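Local coordinates for halogenase PltM (Pseudomonas fluorescens, PDB 6BZN), which halogenates phenolic substrates as a flavin-dependent enzyme and can work with chloride, bromide or iodide, at residues A[457-462]-A[466-471]; A[348-353]-A[418-423]; A[293-298]-A[307-312]. All blocks are in the same frame, centred on the assembly; numbering follows the deposited sequence.

Contact 1: residues A[457-462]-A[466-471]; sequences PGCLSL and AYESLF
Ser461 and Glu468 join a type I beta turn, Cys459 to Leu462, to the first turns of helix 465-483. Within the turn, Leu462 N returns to Cys459 O at 3.0 Å. The tight part of the contact centres on one carboxylate oxygen, which takes two bonds from the same serine. Glu468 OE2 accepts from Ser461 OG at 2.6 Å through the lone pair turned away from the other carboxylate oxygen, and from Ser461 N at 3.0 Å nearly along its C-O axis, with an N-H...O angle of 152°. The glutamate chain is bent at its second torsion (chi2 -53°), which folds the carboxylate back against the turn; two bonds on one oxygen should then restrict its rotation. Ser461 OG is also bonded to the backbone N of Ser464, so the hydroxyl links the turn to the residues leading into the helix.

Beside this polar pair the packing is apolar. Ser461 CB lies 3.7 Å from Tyr467 CD2, and Leu460 CB meets the same ring at CE2. The phenol oxygen finds its partner elsewhere, in Val419 O on helix 410-441, with Leu460 CD1 packed alongside it.

The side of Glu468 OE1 is looser, between two partly exposed residues. Cys459 CB still packs 3.4 Å from Glu468 OE1, but its SG only grazes that oxygen. Here the turn and the carboxylate are joined through a water, which accepts from Leu460 N at 2.9 Å and donates to Glu468 OE1 at 2.6 Å.

Contact 2: residues A[348-353]-A[418-423]; sequences PLFSRG and RVWLSG
A face-to-face aromatic stack, Phe350 on Trp420, joins the turn that leads into helix 352-374 to the long helix 410-441, in the interior of the protein and next to a flavin site. The evidence is direct: the phenyl centroid lies 3.8 Å from that of the five-membered ring of Trp420, and the planes are inclined by only 22°. Phe350 CE1 sits over the centre of the indole, 3.4 Å above its plane, and CD1 comes equally near Trp420 CE2 and NE1, so one side of the phenyl ring rests on the middle of the bicycle. Trp420 CG stands anti to its own backbone N (chi1 161°), which carries the indole away from the helix and across to the turn. A type II beta turn, Pro348 to Ser351, holds the other partner; Phe350 is its third residue, with the positive phi (77°) that this position demands. Leu399 and Ser403 of helix 383-406 also touch the phenyl ring.

Polar groups meet at the rim of the stack. One water lies in the plane of the indole and accepts from Trp420 NE1 at 3.0 Å; it also accepts from Arg352 NH1, at the edge of the guanidinium, and donates to Phe350 O at 2.9 Å. Arg352 NH1 has a further partner in Glu69, a salt bridge. The neighbouring Ser351, which binds FAD in another structure of this protein, has its OG bonded to Ala65 O. The chemistry is therefore divided: the stacked faces are probably held mainly by dispersion and the exclusion of water, while the bound water satisfies the indole N-H and probably limits how far the indole can slide or turn beside the FAD-binding turn.

Contact 3: residues A[293-298]-A[307-312]; sequences IEFRKL and EHFKDA
Helix 291-301 is joined to the loop running into edge strand 313-321 of the seven-stranded mixed sheet by a T-shaped pair, Phe295 against Phe309. The planes stand at 79° and the centroids are 5.0 Å apart. Phe295 CZ points at the middle of the phenyl face, 3.6 Å above the Phe309 plane, and is almost equally far from all six ring atoms. Phe295 CG, anti to the backbone N (chi1 -175°), directs the ring from the helix toward this face. The opposite face of Phe309 is covered by His308 CB, and both phenylalanines touch Met222 of strand 215-223. With an alanine at Phe309, the space between Phe295 CZ and His308 CB is likely to be left unfilled and the edge of Phe295 to lose its aromatic face.

At the outer side, a water accepts from Arg296 NH2 at 2.6 Å and donates to Phe309 O and Ala312 O, the carbonyls of the first and last residues of a type I beta turn. Far from the annotated sites, this is an edge-to-face pair in the apolar layer where helix 291-301 packs on the mixed sheet, Phe295 also reaching Leu258 and Phe309 reaching Ile276.

From the N terminus the three contacts follow one another in series, none enclosing or crossing another. Contact 3 comes first, closing the short helical excursion between 293-298 and 307-312 that covers the mixed sheet. Contact 2 spans a much longer, largely helical stretch of chain, bringing 418-423 back to the turn at 348-353. Contact 1 closes last, over a few residues, where a loop passes into helix 465-483. Contacts 1 and 2 touch: Tyr467 CZ packs on Gly423 CA at 3.2 Å, joining helix 465-483 to helix 410-441, and Leu460 CD2 lies 3.4 Å from Arg352 NH2, joining the preceding loop to the start of helix 352-374. Contact 3 stands apart, its centre about 27 Å from contact 2's.

Contact 1: residues A[457-462]-A[466-471]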
loop_
_atom_site.group_PDB
_atom_site.type_symbol
_atom_site.label_atom_id
_atom_site.label_comp_id
_atom_site.label_asym_id
_atom_site.label_seq_id
_atom_site.Cartn_x
_atom_site.Cartn_y
_atom_site.Cartn_z
ATOM N N PRO A 457 -8.701 13.892 5.470
ATOM C CA PRO A 457 -8.827 12.579 4.840
ATOM C C PRO A 457 -7.754 12.394 3.763
ATOM O O PRO A 457 -7.451 13.324 3.001
ATOM C CB PRO A 457 -10.245 12.592 4.260
ATOM C CG PRO A 457 -10.584 14.040 4.087
ATOM C CD PRO A 457 -9.833 14.785 5.151
ATOM N N GLY A 458 -7.132 11.222 3.760
ATOM C CA GLY A 458 -6.064 10.919 2.803
ATOM C C GLY A 458 -4.670 11.299 3.279
ATOM O O GLY A 458 -3.695 10.937 2.653
ATOM N N CYS A 459 -4.569 12.035 4.377
ATOM C CA CYS A 459 -3.279 12.459 4.904
ATOM C C CYS A 459 -2.828 11.490 5.990
ATOM O O CYS A 459 -3.660 10.818 6.610
ATOM C CB CYS A 459 -3.373 13.896 5.417
ATOM S SG CYS A 459 -3.919 15.043 4.114
ATOM N N LEU A 460 -1.523 11.440 6.237
ATOM C CA LEU A 460 -0.945 10.403 7.090
ATOM C C LEU A 460 -1.509 10.371 8.514
ATOM O O LEU A 460 -1.721 9.289 9.068
ATOM C CB LEU A 460 0.577 10.528 7.149
ATOM C CG LEU A 460 1.361 10.369 5.840
ATOM C CD1 LEU A 460 2.841 10.501 6.146
ATOM C CD2 LEU A 460 1.086 9.037 5.170
ATOM N N SER A 461 -1.752 11.544 9.090
ATOM C CA SER A 461 -2.293 11.641 10.462
ATOM C C SER A 461 -3.800 11.483 10.542
ATOM O O SER A 461 -4.327 11.299 11.636
ATOM C CB SER A 461 -1.945 12.990 11.094
ATOM O OG SER A 461 -2.827 14.007 10.615
ATOM N N LEU A 462 -4.496 11.633 9.416
ATOM C CA LEU A 462 -5.958 11.736 9.327
ATOM C C LEU A 462 -6.568 12.990 9.954
ATOM O O LEU A 462 -7.461 13.587 9.355
ATOM C CB LEU A 462 -6.696 10.511 9.874
ATOM C CG LEU A 462 -6.573 9.203 9.076
ATOM C CD1 LEU A 462 -5.467 8.323 9.637
ATOM C CD2 LEU A 462 -7.890 8.436 9.119
ATOM N N ALA A 466 -1.332 19.899 13.567
ATOM C CA ALA A 466 0.095 20.075 13.818
ATOM C C ALA A 466 0.937 19.152 12.932
ATOM O O ALA A 466 1.917 19.602 12.313
ATOM C CB ALA A 466 0.428 19.854 15.286
ATOM N N TYR A 467 0.553 17.879 12.838
ATOM C CA TYR A 467 1.307 16.968 11.974
ATOM C C TYR A 467 1.246 17.421 10.515
ATOM O O TYR A 467 2.264 17.442 9.827
ATOM C CB TYR A 467 0.877 15.484 12.062
ATOM C CG TYR A 467 1.687 14.738 11.047
ATOM C CD1 TYR A 467 3.037 14.496 11.270
ATOM C CD2 TYR A 467 1.174 14.451 9.785
ATOM C CE1 TYR A 467 3.833 13.908 10.301
ATOM C CE2 TYR A 467 1.966 13.873 8.804
ATOM C CZ TYR A 467 3.289 13.593 9.069
ATOM O OH TYR A 467 4.096 13.012 8.121
ATOM N N GLU A 468 0.067 17.786 10.037
ATOM C CA GLU A 468 -0.061 18.141 8.626
ATOM C C GLU A 468 0.698 19.421 8.284
ATOM O O GLU A 468 1.158 19.591 7.156
ATOM C CB GLU A 468 -1.527 18.168 8.207
ATOM C CG GLU A 468 -2.253 16.831 8.410
ATOM C CD GLU A 468 -1.575 15.607 7.760
ATOM O OE1 GLU A 468 -0.818 15.763 6.779
ATOM O OE2 GLU A 468 -1.823 14.460 8.219
ATOM N N SER A 469 0.859 20.300 9.275
ATOM C CA SER A 469 1.776 21.443 9.166
ATOM C C SER A 469 3.238 20.984 9.001
ATOM O O SER A 469 3.972 21.497 8.131
ATOM C CB SER A 469 1.634 22.354 10.398
ATOM O OG SER A 469 2.646 23.353 10.406
ATOM N N LEU A 470 3.668 20.031 9.829
ATOM C CA LEU A 470 5.007 19.454 9.691
ATOM C C LEU A 470 5.202 18.820 8.316
ATOM O O LEU A 470 6.216 19.066 7.658
ATOM C CB LEU A 470 5.303 18.429 10.794
ATOM C CG LEU A 470 6.572 17.593 10.656
ATOM C CD1 LEU A 470 7.832 18.440 10.692
ATOM C CD2 LEU A 470 6.590 16.537 11.753
ATOM N N PHE A 471 4.219 18.022 7.879
ATOM C CA PHE A 471 4.335 17.341 6.602
ATOM C C PHE A 471 4.428 18.329 5.440
ATOM O O PHE A 471 5.322 18.214 4.620
ATOM C CB PHE A 471 3.172 16.382 6.415
ATOM C CG PHE A 471 3.238 15.589 5.141
ATOM C CD1 PHE A 471 4.042 14.477 5.056
ATOM C CD2 PHE A 471 2.480 15.961 4.034
ATOM C CE1 PHE A 471 4.090 13.729 3.898
ATOM C CE2 PHE A 471 2.527 15.215 2.865
ATOM C CZ PHE A 471 3.332 14.107 2.791
HETATM O O HOH W 1 0.171 13.712 5.496
#

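Contact 2: residues A[348-353]-A[418-423]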
loop_
_atom_site.group_PDB
_atom_site.type_symbol
_atom_site.label_atom_id
_atom_site.label_comp_id
_atom_site.label_asym_id
_atom_site.label_seq_id
_atom_site.Cartn_x
_atom_site.Cartn_y
_atom_site.Cartn_z
ATOM N N PRO A 348 5.618 1.506 -4.638
ATOM C CA PRO A 348 5.598 0.557 -3.523
ATOM C C PRO A 348 6.147 1.111 -2.202
ATOM O O PRO A 348 5.845 0.551 -1.134
ATOM C CB PRO A 348 6.475 -0.593 -4.012
ATOM C CG PRO A 348 7.251 -0.041 -5.175
ATOM C CD PRO A 348 6.335 0.959 -5.804
ATOM N N LEU A 349 6.931 2.186 -2.268
ATOM C CA LEU A 349 7.614 2.730 -1.098
ATOM C C LEU A 349 6.639 3.163 -0.019
ATOM O O LEU A 349 5.795 4.025 -0.242
ATOM C CB LEU A 349 8.496 3.919 -1.477
ATOM C CG LEU A 349 9.329 4.486 -0.323
ATOM C CD1 LEU A 349 10.408 3.501 0.085
ATOM C CD2 LEU A 349 9.932 5.835 -0.674
ATOM N N PHE A 350 6.785 2.562 1.155
ATOM C CA PHE A 350 5.902 2.759 2.321
ATOM C C PHE A 350 4.569 2.041 2.240
ATOM O O PHE A 350 3.764 2.163 3.166
ATOM C CB PHE A 350 5.672 4.239 2.678
ATOM C CG PHE A 350 6.915 4.974 3.058
ATOM C CD1 PHE A 350 7.658 4.560 4.151
ATOM C CD2 PHE A 350 7.329 6.080 2.355
ATOM C CE1 PHE A 350 8.806 5.222 4.537
ATOM C CE2 PHE A 350 8.478 6.755 2.732
ATOM C CZ PHE A 350 9.217 6.327 3.824
ATOM N N SER A 351 4.321 1.303 1.154
ATOM C CA SER A 351 3.173 0.429 1.048
ATOM C C SER A 351 1.839 1.144 1.361
ATOM O O SER A 351 0.975 0.631 2.061
ATOM C CB SER A 351 3.420 -0.830 1.905
ATOM O OG SER A 351 2.650 -1.899 1.412
ATOM N N ARG A 352 1.678 2.344 0.805
ATOM C CA ARG A 352 0.471 3.133 1.026
ATOM C C ARG A 352 -0.739 2.634 0.212
ATOM O O ARG A 352 -1.877 2.883 0.601
ATOM C CB ARG A 352 0.718 4.622 0.724
ATOM C CG ARG A 352 1.858 5.256 1.518
ATOM C CD ARG A 352 1.751 5.063 3.030
ATOM N NE ARG A 352 0.537 5.670 3.573
ATOM C CZ ARG A 352 0.226 5.754 4.865
ATOM N NH1 ARG A 352 1.042 5.262 5.808
ATOM N NH2 ARG A 352 -0.920 6.340 5.215
ATOM N N GLY A 353 -0.489 1.918 -0.882
ATOM C CA GLY A 353 -1.569 1.407 -1.745
ATOM C C GLY A 353 -2.605 0.564 -1.019
ATOM O O GLY A 353 -3.806 0.814 -1.130
ATOM N N ARG A 418 11.686 10.383 9.982
ATOM C CA ARG A 418 10.892 10.771 11.150
ATOM C C ARG A 418 9.644 11.565 10.796
ATOM O O ARG A 418 8.696 11.560 11.562
ATOM C CB ARG A 418 11.755 11.564 12.147
ATOM C CG ARG A 418 12.907 10.742 12.706
ATOM C CD ARG A 418 14.235 11.491 12.694
ATOM N NE ARG A 418 15.322 10.542 12.917
ATOM C CZ ARG A 418 15.672 10.025 14.097
ATOM N NH1 ARG A 418 15.074 10.406 15.232
ATOM N NH2 ARG A 418 16.633 9.115 14.148
ATOM N N VAL A 419 9.645 12.241 9.647
ATOM C CA VAL A 419 8.444 12.930 9.139
ATOM C C VAL A 419 7.380 11.888 8.754
ATOM O O VAL A 419 6.234 11.947 9.219
ATOM C CB VAL A 419 8.792 13.876 7.964
ATOM C CG1 VAL A 419 7.545 14.506 7.348
ATOM C CG2 VAL A 419 9.747 14.966 8.432
ATOM N N TRP A 420 7.773 10.898 7.966
ATOM C CA TRP A 420 6.897 9.756 7.668
ATOM C C TRP A 420 6.455 9.031 8.951
ATOM O O TRP A 420 5.266 8.773 9.158
ATOM C CB TRP A 420 7.592 8.758 6.735
ATOM C CG TRP A 420 6.948 7.402 6.770
ATOM C CD1 TRP A 420 5.766 7.042 6.190
ATOM C CD2 TRP A 420 7.430 6.248 7.447
ATOM N NE1 TRP A 420 5.482 5.729 6.471
ATOM C CE2 TRP A 420 6.488 5.218 7.241
ATOM C CE3 TRP A 420 8.578 5.978 8.217
ATOM C CZ2 TRP A 420 6.652 3.938 7.772
ATOM C CZ3 TRP A 420 8.745 4.710 8.736
ATOM C CH2 TRP A 420 7.783 3.704 8.521
ATOM N N LEU A 421 7.417 8.687 9.804
ATOM C CA LEU A 421 7.108 7.857 10.964
ATOM C C LEU A 421 6.109 8.516 11.900
ATOM O O LEU A 421 5.160 7.885 12.303
ATOM C CB LEU A 421 8.372 7.490 11.730
ATOM C CG LEU A 421 8.186 6.500 12.882
ATOM C CD1 LEU A 421 7.820 5.123 12.368
ATOM C CD2 LEU A 421 9.453 6.421 13.716
ATOM N N SER A 422 6.347 9.779 12.257
ATOM C CA SER A 422 5.465 10.497 13.161
ATOM C C SER A 422 4.040 10.591 12.615
ATOM O O SER A 422 3.081 10.425 13.369
ATOM C CB SER A 422 6.017 11.892 13.512
ATOM O OG SER A 422 6.202 12.736 12.371
ATOM N N GLY A 423 3.907 10.822 11.317
ATOM C CA GLY A 423 2.602 10.863 10.680
ATOM C C GLY A 423 1.895 9.530 10.678
ATOM O O GLY A 423 0.730 9.432 11.075
HETATM O O HOH W 2 3.465 3.639 5.586
#

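Contact 3: residues A[293-298]-A[307-312]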
loop_
_atom_site.group_PDB
_atom_site.type_symbol
_atom_site.label_atom_id
_atom_site.label_comp_id
_atom_site.label_asym_id
_atom_site.label_seq_id
_atom_site.Cartn_x
_atom_site.Cartn_y
_atom_site.Cartn_z
ATOM N N ILE A 293 19.673 -8.237 -16.722
ATOM C CA ILE A 293 20.889 -7.436 -16.954
ATOM C C ILE A 293 20.875 -6.182 -16.060
ATOM O O ILE A 293 21.882 -5.843 -15.440
ATOM C CB ILE A 293 21.073 -7.075 -18.455
ATOM C CG1 ILE A 293 21.324 -8.353 -19.277
ATOM C CG2 ILE A 293 22.228 -6.089 -18.647
ATOM C CD1 ILE A 293 20.992 -8.204 -20.753
ATOM N N GLU A 294 19.729 -5.518 -15.972
ATOM C CA GLU A 294 19.590 -4.366 -15.075
ATOM C C GLU A 294 19.825 -4.774 -13.612
ATOM O O GLU A 294 20.475 -4.044 -12.859
ATOM C CB GLU A 294 18.228 -3.693 -15.246
ATOM C CG GLU A 294 18.028 -2.984 -16.582
ATOM C CD GLU A 294 18.907 -1.740 -16.761
ATOM O OE1 GLU A 294 19.263 -1.072 -15.762
ATOM O OE2 GLU A 294 19.229 -1.417 -17.924
ATOM N N PHE A 295 19.337 -5.951 -13.225
ATOM C CA PHE A 295 19.549 -6.463 -11.876
ATOM C C PHE A 295 21.048 -6.637 -11.597
ATOM O O PHE A 295 21.560 -6.127 -10.599
ATOM C CB PHE A 295 18.786 -7.784 -11.664
ATOM C CG PHE A 295 18.866 -8.320 -10.258
ATOM C CD1 PHE A 295 18.406 -7.565 -9.181
ATOM C CD2 PHE A 295 19.374 -9.601 -10.008
ATOM C CE1 PHE A 295 18.483 -8.052 -7.882
ATOM C CE2 PHE A 295 19.442 -10.099 -8.714
ATOM C CZ PHE A 295 18.995 -9.323 -7.646
ATOM N N ARG A 296 21.754 -7.293 -12.513
ATOM C CA ARG A 296 23.194 -7.495 -12.360
ATOM C C ARG A 296 23.970 -6.172 -12.329
ATOM O O ARG A 296 24.912 -6.046 -11.537
ATOM C CB ARG A 296 23.761 -8.417 -13.447
ATOM C CG ARG A 296 23.213 -9.839 -13.426
ATOM C CD ARG A 296 23.561 -10.632 -12.165
ATOM N NE ARG A 296 22.487 -11.562 -11.792
ATOM C CZ ARG A 296 22.460 -12.327 -10.695
ATOM N NH1 ARG A 296 23.467 -12.320 -9.818
ATOM N NH2 ARG A 296 21.404 -13.116 -10.473
ATOM N N LYS A 297 23.592 -5.205 -13.168
ATOM C CA LYS A 297 24.210 -3.868 -13.117
ATOM C C LYS A 297 24.020 -3.202 -11.754
ATOM O O LYS A 297 24.954 -2.599 -11.216
ATOM C CB LYS A 297 23.695 -2.956 -14.237
ATOM C CG LYS A 297 24.212 -3.343 -15.626
ATOM C CD LYS A 297 23.941 -2.287 -16.697
ATOM C CE LYS A 297 22.462 -2.069 -16.942
ATOM N NZ LYS A 297 22.199 -1.130 -18.072
ATOM N N LEU A 298 22.814 -3.320 -11.198
ATOM C CA LEU A 298 22.525 -2.782 -9.873
ATOM C C LEU A 298 23.441 -3.403 -8.816
ATOM O O LEU A 298 24.014 -2.684 -7.986
ATOM C CB LEU A 298 21.061 -3.025 -9.496
ATOM C CG LEU A 298 20.578 -2.358 -8.211
ATOM C CD1 LEU A 298 20.606 -0.851 -8.371
ATOM C CD2 LEU A 298 19.179 -2.836 -7.852
ATOM N N GLU A 307 25.338 -9.043 -1.782
ATOM C CA GLU A 307 25.555 -10.094 -0.782
ATOM C C GLU A 307 24.299 -10.938 -0.457
ATOM O O GLU A 307 24.420 -12.060 0.043
ATOM C CB GLU A 307 26.171 -9.517 0.505
ATOM C CG GLU A 307 27.576 -8.931 0.326
ATOM C CD GLU A 307 28.621 -9.923 -0.183
ATOM O OE1 GLU A 307 29.573 -9.480 -0.843
ATOM O OE2 GLU A 307 28.497 -11.141 0.051
ATOM N N HIS A 308 23.108 -10.420 -0.733
ATOM C CA HIS A 308 21.891 -11.222 -0.568
ATOM C C HIS A 308 21.746 -12.337 -1.578
ATOM O O HIS A 308 21.018 -13.289 -1.312
ATOM C CB HIS A 308 20.631 -10.380 -0.716
ATOM C CG HIS A 308 20.344 -9.485 0.435
ATOM N ND1 HIS A 308 19.853 -9.949 1.635
ATOM C CD2 HIS A 308 20.406 -8.142 0.546
ATOM C CE1 HIS A 308 19.665 -8.931 2.450
ATOM N NE2 HIS A 308 19.982 -7.824 1.809
ATOM N N PHE A 309 22.377 -12.198 -2.741
ATOM C CA PHE A 309 21.973 -12.931 -3.943
ATOM C C PHE A 309 23.001 -13.914 -4.498
ATOM O O PHE A 309 22.784 -14.454 -5.581
ATOM C CB PHE A 309 21.589 -11.923 -5.028
ATOM C CG PHE A 309 20.471 -11.017 -4.615
ATOM C CD1 PHE A 309 19.182 -11.526 -4.457
ATOM C CD2 PHE A 309 20.702 -9.680 -4.322
ATOM C CE1 PHE A 309 18.138 -10.708 -4.057
ATOM C CE2 PHE A 309 19.660 -8.853 -3.919
ATOM C CZ PHE A 309 18.377 -9.369 -3.776
ATOM N N LYS A 310 24.076 -14.177 -3.754
ATOM C CA LYS A 310 25.181 -15.004 -4.260
ATOM C C LYS A 310 24.725 -16.400 -4.665
ATOM O O LYS A 310 25.177 -16.915 -5.684
ATOM C CB LYS A 310 26.318 -15.125 -3.236
ATOM C CG LYS A 310 27.038 -13.827 -2.938
ATOM C CD LYS A 310 27.888 -13.392 -4.115
ATOM C CE LYS A 310 28.521 -12.043 -3.867
ATOM N NZ LYS A 310 29.597 -11.822 -4.869
ATOM N N ASP A 311 23.822 -16.978 -3.877
ATOM C CA ASP A 311 23.251 -18.291 -4.157
ATOM C C ASP A 311 21.780 -18.250 -4.563
ATOM O O ASP A 311 21.153 -19.302 -4.665
ATOM C CB ASP A 311 23.427 -19.176 -2.918
ATOM C CG ASP A 311 24.881 -19.319 -2.511
ATOM O OD1 ASP A 311 25.711 -19.575 -3.404
ATOM O OD2 ASP A 311 25.199 -19.168 -1.306
ATOM N N ALA A 312 21.242 -17.060 -4.844
ATOM C CA ALA A 312 19.808 -16.901 -5.127
ATOM C C ALA A 312 19.467 -17.364 -6.541
ATOM O O ALA A 312 20.289 -17.261 -7.445
ATOM C CB ALA A 312 19.375 -15.452 -4.945
HETATM O O HOH W 3 21.324 -14.306 -8.111
#